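Local coordinates for protein 47 KDA membrane antigen (Treponema pallidum, PDB 1O75) that binds penicillin and shows zinc-stimulated carboxypeptidase activity on synthetic depsipeptides, and is possibly a D,D-carboxypeptidase acting on peptidoglycan, at residues 64-68 and 107-111; 358-364 and 375-381; 393-398 and 409-413. The protein carries 2 engineered substitutions. All coordinates share one frame. Residue numbers count along the deposited sequence, not the author numbering.

The three contacts follow one another along the chain in series. Contact 1 joins the segment on helix 60-65 to strand 101-114, part of a large mixed sheet. Contacts 2 and 3 lie on the opposite side of the chain's centre, near the C-terminus. The centre of contact 1 is about 44 Å from that of contact 2 and about 41 Å from that of contact 3. The centres of contacts 2 and 3 are about 16 Å apart. Each belongs to one hairpin of a four-stranded antiparallel sheet ordered 372-378, 362-367, 396-401, 408-412. The hairpins meet where strands 362-367 and 396-401 pair, and D364 O touches V398 CG1 at 3.8 Å. Two hairpins thus build one C-terminal sheet, separate from that of contact 1.

Contact 1 of 3, residues 64-68 and 107-111; sequences RQQFQ and ASASF
Q66 leads the contact. R64 and Q65 are helical. Q66 follows at phi/psi -63/-19 and F67 at -76/-51. The Q66 CA lies 4.4 Å from the S108 CA. The Q66 carbonyl takes the one direct hydrogen bond between the segments, A109 N to Q66 O at 3.2 Å. S108 CA adds a CA-H...O contact to the same Q66 O at 3.5 Å. The Q66 side chain (chi1 p, chi2 t) runs past A109, with Q66 CD 3.6 Å from A109 CB, and its OE1 bonds to the backbone of L131. F67 (chi1 m) has its CA 3.6 Å from A109 O. F67 CE1 meets A109 CB and F67 CD1 meets F111 CB, each at 3.7 Å. A109 is extended and points its methyl toward 64-68. A water accepts from F111 N (2.8 Å) and donates to F67 O (3.0 Å). K156 bonds to Q66 O and to S108 OG. The chain leaving helix 60-65 is thus docked on strand 101-114 of the large mixed sheet.

Contact 2 of 3, residues 358-364 and 375-381; sequences LMDAAVD and SDQAVSL
The two segments run antiparallel. Residues 358-361 form a type II beta turn, with D360 at phi/psi 57/22 and a weak A361 N to L358 O bond of 3.4 Å. The chain then extends into strand 362-367. A362 and A378 are a non-hydrogen-bonded pair, CA to CA 4.3 Å. V363 and Q377 are the hydrogen-bonded pair, CA to CA 5.3 Å. V363 N gives to Q377 O at 3.0 Å, and Q377 N gives to V363 O at 2.9 Å. V379 N also gives to A361 O at 3.2 Å. At D376 the backbone turns left-handed (44/52) and the strand turns a corner. D376 and Q377 both face V363, which makes a G1 beta bulge.

At the corner, D376 N bonds to D364 OD1 at 2.7 Å (D364 chi1 m). Q377 NE2 bonds to S375 O at 3.3 Å within its own segment. R401 forms salt bridges with D364 OD2 and D376 OD1, so one arginine spans both strands. D376 also has weak long ion pairs to R88 and K92 of the second subunit. The apolar contacts lie along V363, V379, L358 and L381. V363 CG2 meets V379 CG2 at 4.1 Å. L358 (chi1 m, chi2 t) puts CD1 3.7 Å from CB of L381 (chi1 t). Strand 347-351 packs against these side chains through L348, which touches V363, and I350, which touches L358 and V379. The whole is a bulged beta hairpin, strands 362-367 and 372-378, at one edge of the C-terminal four-stranded sheet.

Contact 3 of 3, residues 393-398 and 409-413; sequences GTEYTV and RAKVV
Four backbone hydrogen bonds and one side-chain bond tie the segments. Y396 N gives to V412 O at 2.5 Å, and V412 N gives to Y396 O at 2.8 Å. V398 N to A410 O and A410 N to V398 O are both 2.9 Å. K411 NZ donates to T397 OG1 at 3.3 Å. K411 NZ makes its salt bridge to D368 of the second subunit. E395 OE2 stays 4.5 Å from K411 NZ, beyond a salt bridge. R409 reaches E399 in a salt bridge, and Y396 OH bonds to T391 N.

These bonds set the register of an antiparallel beta hairpin, strands 396-401 and 408-412. Strand 408-412 is an edge strand within this chain. Y396-V412 and V398-A410 are hydrogen-bonded pairs, CA to CA 5.2 and 5.3 Å. T397-K411 is the non-hydrogen-bonded pair between them, CA to CA 4.8 Å. The axes of 396-398 and 409-412 approach to 4.7 Å, with 150° between their N-to-C directions.

CA-H...O contacts add to the ladder. E395 CA lies 3.1 Å from V412 O, T397 CA 3.4 Å from A410 O, K411 CA 3.5 Å from Y396 O, and R409 CA 3.1 Å from V398 O. T397 and K411 (both chi1 m) share one face. Y396, V398, A410 and V412 take the other. There V398 CG2 meets V412 CG2 at 3.9 Å (both chi1 t). I341 of strand 340-344 touches V398 and V412, and L343 touches Y396 and V412. Y396 stacks edge-to-face with F390. E395 CB packs on V413 CG2 at 3.8 Å, and G393 C lies 3.7 Å from V413 CG1.

Contact 1 of 3, residues 64-68 and 107-111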
# COMPACT_ATOMS: atom_id res chain seq x y z
N ARG B 64 -7.22 14.55 -6.71
CA ARG B 64 -8.30 13.54 -6.68
C ARG B 64 -9.69 14.16 -6.62
O ARG B 64 -10.61 13.67 -7.27
CB ARG B 64 -8.13 12.63 -5.47
CG ARG B 64 -6.88 11.78 -5.51
CD ARG B 64 -6.72 11.00 -4.21
NE ARG B 64 -5.33 10.60 -4.09
CZ ARG B 64 -4.54 10.95 -3.09
NH1 ARG B 64 -5.00 11.69 -2.10
NH2 ARG B 64 -3.28 10.55 -3.10
N GLN B 65 -9.86 15.23 -5.84
CA GLN B 65 -11.19 15.83 -5.72
C GLN B 65 -11.64 16.78 -6.82
O GLN B 65 -12.82 17.05 -6.95
CB GLN B 65 -11.29 16.56 -4.38
CG GLN B 65 -11.15 15.63 -3.18
CD GLN B 65 -11.25 16.39 -1.89
OE1 GLN B 65 -12.35 16.60 -1.35
NE2 GLN B 65 -10.10 16.86 -1.39
N GLN B 66 -10.70 17.26 -7.64
CA GLN B 66 -11.05 18.21 -8.70
C GLN B 66 -11.99 17.64 -9.73
O GLN B 66 -12.64 18.38 -10.47
CB GLN B 66 -9.77 18.72 -9.42
CG GLN B 66 -9.23 17.75 -10.47
CD GLN B 66 -7.95 18.29 -11.12
OE1 GLN B 66 -7.75 19.49 -11.18
NE2 GLN B 66 -7.11 17.39 -11.62
N PHE B 67 -12.08 16.32 -9.79
CA PHE B 67 -12.95 15.72 -10.77
C PHE B 67 -14.45 15.77 -10.43
O PHE B 67 -15.26 16.19 -11.26
CB PHE B 67 -12.50 14.28 -11.02
CG PHE B 67 -11.12 14.19 -11.59
CD1 PHE B 67 -10.91 14.42 -12.95
CD2 PHE B 67 -10.03 13.92 -10.78
CE1 PHE B 67 -9.62 14.39 -13.50
CE2 PHE B 67 -8.72 13.89 -11.31
CZ PHE B 67 -8.52 14.13 -12.67
N GLN B 68 -14.80 15.33 -9.22
CA GLN B 68 -16.21 15.29 -8.81
C GLN B 68 -16.64 16.41 -7.88
O GLN B 68 -17.85 16.62 -7.69
CB GLN B 68 -16.50 13.95 -8.12
CG GLN B 68 -16.67 12.78 -9.07
CD GLN B 68 -18.06 12.71 -9.63
OE1 GLN B 68 -18.23 13.19 -10.84
NE2 GLN B 68 -18.99 12.25 -8.96
N ALA B 107 -9.82 24.50 -8.82
CA ALA B 107 -9.15 23.36 -9.44
C ALA B 107 -10.28 22.47 -9.91
O ALA B 107 -11.09 21.99 -9.09
CB ALA B 107 -8.25 22.63 -8.43
N SER B 108 -10.36 22.23 -11.20
CA SER B 108 -11.46 21.43 -11.73
C SER B 108 -11.05 20.76 -13.02
O SER B 108 -10.37 21.38 -13.85
CB SER B 108 -12.67 22.35 -11.96
OG SER B 108 -13.82 21.64 -12.38
N ALA B 109 -11.43 19.51 -13.20
CA ALA B 109 -11.09 18.82 -14.42
C ALA B 109 -12.23 17.88 -14.74
O ALA B 109 -12.97 17.49 -13.85
CB ALA B 109 -9.78 18.03 -14.25
N SER B 110 -12.37 17.56 -16.03
CA SER B 110 -13.40 16.65 -16.48
C SER B 110 -12.73 15.34 -16.86
O SER B 110 -11.99 15.26 -17.85
CB SER B 110 -14.14 17.24 -17.69
OG SER B 110 -14.73 18.49 -17.33
N PHE B 111 -13.01 14.31 -16.07
CA PHE B 111 -12.43 12.99 -16.28
C PHE B 111 -12.89 12.37 -17.59
O PHE B 111 -14.09 12.31 -17.87
CB PHE B 111 -12.81 12.06 -15.13
CG PHE B 111 -12.38 10.64 -15.34
CD1 PHE B 111 -11.04 10.28 -15.26
CD2 PHE B 111 -13.32 9.66 -15.67
CE1 PHE B 111 -10.63 8.97 -15.51
CE2 PHE B 111 -12.94 8.35 -15.91
CZ PHE B 111 -11.58 8.00 -15.83
O HOH W 1 -14.78 14.95 -13.97

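Contact 2 of 3, residues 358-364 and 375-381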
# COMPACT_ATOMS: atom_id res chain seq x y z
N LEU B 358 -7.80 -8.73 28.49
CA LEU B 358 -6.68 -9.08 27.62
C LEU B 358 -6.85 -10.43 26.92
O LEU B 358 -5.89 -11.00 26.40
CB LEU B 358 -5.37 -9.06 28.41
CG LEU B 358 -4.98 -7.72 29.03
CD1 LEU B 358 -3.65 -7.84 29.75
CD2 LEU B 358 -4.90 -6.65 27.95
N MET B 359 -8.09 -10.93 26.90
CA MET B 359 -8.39 -12.20 26.25
C MET B 359 -8.31 -12.04 24.74
O MET B 359 -8.84 -11.08 24.18
CB MET B 359 -9.81 -12.68 26.62
CG MET B 359 -10.01 -13.06 28.08
SD MET B 359 -9.22 -14.62 28.54
CE MET B 359 -10.41 -15.80 27.86
N ASP B 360 -7.65 -12.98 24.07
CA ASP B 360 -7.53 -12.91 22.62
C ASP B 360 -6.89 -11.60 22.16
O ASP B 360 -7.08 -11.18 21.02
CB ASP B 360 -8.91 -13.06 21.98
CG ASP B 360 -9.53 -14.44 22.21
OD1 ASP B 360 -9.18 -15.38 21.46
OD2 ASP B 360 -10.35 -14.58 23.14
N ALA B 361 -6.14 -10.95 23.04
CA ALA B 361 -5.48 -9.70 22.69
C ALA B 361 -4.24 -10.00 21.85
O ALA B 361 -3.68 -11.10 21.92
CB ALA B 361 -5.08 -8.94 23.94
N ALA B 362 -3.83 -9.03 21.04
CA ALA B 362 -2.66 -9.19 20.19
C ALA B 362 -1.94 -7.86 20.07
O ALA B 362 -2.52 -6.80 20.36
CB ALA B 362 -3.08 -9.69 18.81
N VAL B 363 -0.68 -7.89 19.64
CA VAL B 363 0.06 -6.65 19.51
C VAL B 363 0.96 -6.59 18.28
O VAL B 363 1.31 -7.61 17.68
CB VAL B 363 0.97 -6.38 20.73
CG1 VAL B 363 0.18 -6.49 22.02
CG2 VAL B 363 2.14 -7.36 20.73
N ASP B 364 1.31 -5.37 17.91
CA ASP B 364 2.24 -5.10 16.82
C ASP B 364 3.28 -4.26 17.55
O ASP B 364 2.96 -3.63 18.57
CB ASP B 364 1.63 -4.25 15.70
CG ASP B 364 0.58 -5.00 14.88
OD1 ASP B 364 0.65 -6.24 14.78
OD2 ASP B 364 -0.30 -4.32 14.32
N SER B 375 4.51 -8.69 14.66
CA SER B 375 3.24 -8.58 13.94
C SER B 375 2.19 -9.52 14.49
O SER B 375 2.37 -10.74 14.48
CB SER B 375 3.41 -8.87 12.46
OG SER B 375 3.93 -7.75 11.77
N ASP B 376 1.09 -8.94 14.96
CA ASP B 376 -0.03 -9.70 15.49
C ASP B 376 0.36 -10.84 16.42
O ASP B 376 -0.06 -11.98 16.22
CB ASP B 376 -0.86 -10.25 14.33
CG ASP B 376 -2.25 -10.62 14.74
OD1 ASP B 376 -2.88 -9.80 15.46
OD2 ASP B 376 -2.73 -11.70 14.35
N GLN B 377 1.16 -10.54 17.43
CA GLN B 377 1.59 -11.57 18.38
C GLN B 377 0.65 -11.64 19.56
O GLN B 377 0.43 -10.65 20.26
CB GLN B 377 3.01 -11.28 18.88
CG GLN B 377 4.09 -11.61 17.87
CD GLN B 377 3.99 -13.04 17.38
OE1 GLN B 377 4.05 -13.98 18.17
NE2 GLN B 377 3.83 -13.20 16.07
N ALA B 378 0.09 -12.83 19.79
CA ALA B 378 -0.82 -13.04 20.90
C ALA B 378 -0.13 -12.63 22.19
O ALA B 378 1.08 -12.80 22.33
CB ALA B 378 -1.23 -14.50 20.98
N VAL B 379 -0.89 -12.07 23.12
CA VAL B 379 -0.32 -11.62 24.37
C VAL B 379 -1.29 -11.77 25.54
O VAL B 379 -2.51 -11.86 25.36
CB VAL B 379 0.14 -10.15 24.25
CG1 VAL B 379 0.13 -9.47 25.61
CG2 VAL B 379 1.53 -10.10 23.66
N SER B 380 -0.72 -11.81 26.75
CA SER B 380 -1.48 -11.94 27.98
C SER B 380 -0.93 -10.96 29.00
O SER B 380 0.07 -10.27 28.75
CB SER B 380 -1.38 -13.36 28.52
OG SER B 380 -1.76 -14.30 27.53
N LEU B 381 -1.57 -10.91 30.17
CA LEU B 381 -1.15 -10.02 31.24
C LEU B 381 0.20 -10.47 31.82
O LEU B 381 0.48 -11.67 31.91
CB LEU B 381 -2.23 -10.00 32.33
CG LEU B 381 -2.08 -9.09 33.54
CD1 LEU B 381 -1.91 -7.64 33.12
CD2 LEU B 381 -3.31 -9.26 34.42

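Contact 3 of 3, residues 393-398 and 409-413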
# COMPACT_ATOMS: atom_id res chain seq x y z
N GLY B 393 16.85 2.17 24.88
CA GLY B 393 16.92 3.58 24.55
C GLY B 393 16.04 3.94 23.36
O GLY B 393 15.78 5.12 23.12
N THR B 394 15.58 2.93 22.62
CA THR B 394 14.73 3.18 21.46
C THR B 394 13.25 3.22 21.85
O THR B 394 12.78 2.39 22.63
CB THR B 394 14.90 2.08 20.39
OG1 THR B 394 16.27 2.01 19.99
CG2 THR B 394 14.04 2.40 19.17
N GLU B 395 12.53 4.20 21.32
CA GLU B 395 11.10 4.33 21.62
C GLU B 395 10.29 3.66 20.51
O GLU B 395 10.24 4.16 19.38
CB GLU B 395 10.70 5.80 21.73
CG GLU B 395 9.20 6.02 21.63
CD GLU B 395 8.84 7.49 21.51
OE1 GLU B 395 8.72 8.17 22.55
OE2 GLU B 395 8.68 7.97 20.36
N TYR B 396 9.66 2.54 20.85
CA TYR B 396 8.84 1.80 19.90
C TYR B 396 7.36 2.09 20.10
O TYR B 396 6.93 2.55 21.16
CB TYR B 396 9.05 0.29 20.07
CG TYR B 396 10.45 -0.20 19.79
CD1 TYR B 396 11.45 -0.12 20.75
CD2 TYR B 396 10.76 -0.78 18.56
CE1 TYR B 396 12.75 -0.61 20.50
CE2 TYR B 396 12.04 -1.26 18.29
CZ TYR B 396 13.03 -1.18 19.26
OH TYR B 396 14.28 -1.69 19.00
N THR B 397 6.57 1.81 19.07
CA THR B 397 5.13 1.99 19.14
C THR B 397 4.60 0.58 19.36
O THR B 397 5.05 -0.36 18.69
CB THR B 397 4.55 2.55 17.83
OG1 THR B 397 5.04 3.88 17.61
CG2 THR B 397 3.02 2.59 17.90
N VAL B 398 3.68 0.44 20.31
CA VAL B 398 3.06 -0.84 20.61
C VAL B 398 1.55 -0.69 20.45
O VAL B 398 0.92 0.09 21.18
CB VAL B 398 3.32 -1.32 22.06
CG1 VAL B 398 2.71 -2.70 22.27
CG2 VAL B 398 4.81 -1.34 22.34
N ARG B 409 -2.74 2.26 21.11
CA ARG B 409 -1.32 2.27 20.80
C ARG B 409 -0.60 3.21 21.74
O ARG B 409 -1.10 4.28 22.09
CB ARG B 409 -1.05 2.61 19.33
CG ARG B 409 -1.67 3.88 18.82
CD ARG B 409 -1.16 4.13 17.40
NE ARG B 409 -1.39 3.01 16.50
CZ ARG B 409 -0.92 2.93 15.26
NH1 ARG B 409 -0.18 3.92 14.77
NH2 ARG B 409 -1.19 1.88 14.50
N ALA B 410 0.59 2.79 22.17
CA ALA B 410 1.38 3.58 23.10
C ALA B 410 2.86 3.62 22.73
O ALA B 410 3.35 2.79 21.96
CB ALA B 410 1.22 3.03 24.51
N LYS B 411 3.56 4.61 23.27
CA LYS B 411 4.99 4.78 23.04
C LYS B 411 5.73 4.12 24.19
O LYS B 411 5.49 4.43 25.36
CB LYS B 411 5.34 6.25 22.99
CG LYS B 411 4.61 7.02 21.92
CD LYS B 411 5.06 6.62 20.54
CE LYS B 411 4.38 7.48 19.49
NZ LYS B 411 4.83 7.11 18.12
N VAL B 412 6.64 3.21 23.86
CA VAL B 412 7.43 2.51 24.87
C VAL B 412 8.91 2.60 24.50
O VAL B 412 9.28 2.43 23.34
CB VAL B 412 7.01 1.02 24.96
CG1 VAL B 412 7.88 0.28 25.96
CG2 VAL B 412 5.55 0.92 25.37
N VAL B 413 9.75 2.86 25.50
CA VAL B 413 11.19 2.95 25.30
C VAL B 413 11.88 1.66 25.78
O VAL B 413 12.63 1.04 24.98
CB VAL B 413 11.78 4.18 26.06
CG1 VAL B 413 13.30 4.22 25.90
CG2 VAL B 413 11.16 5.47 25.52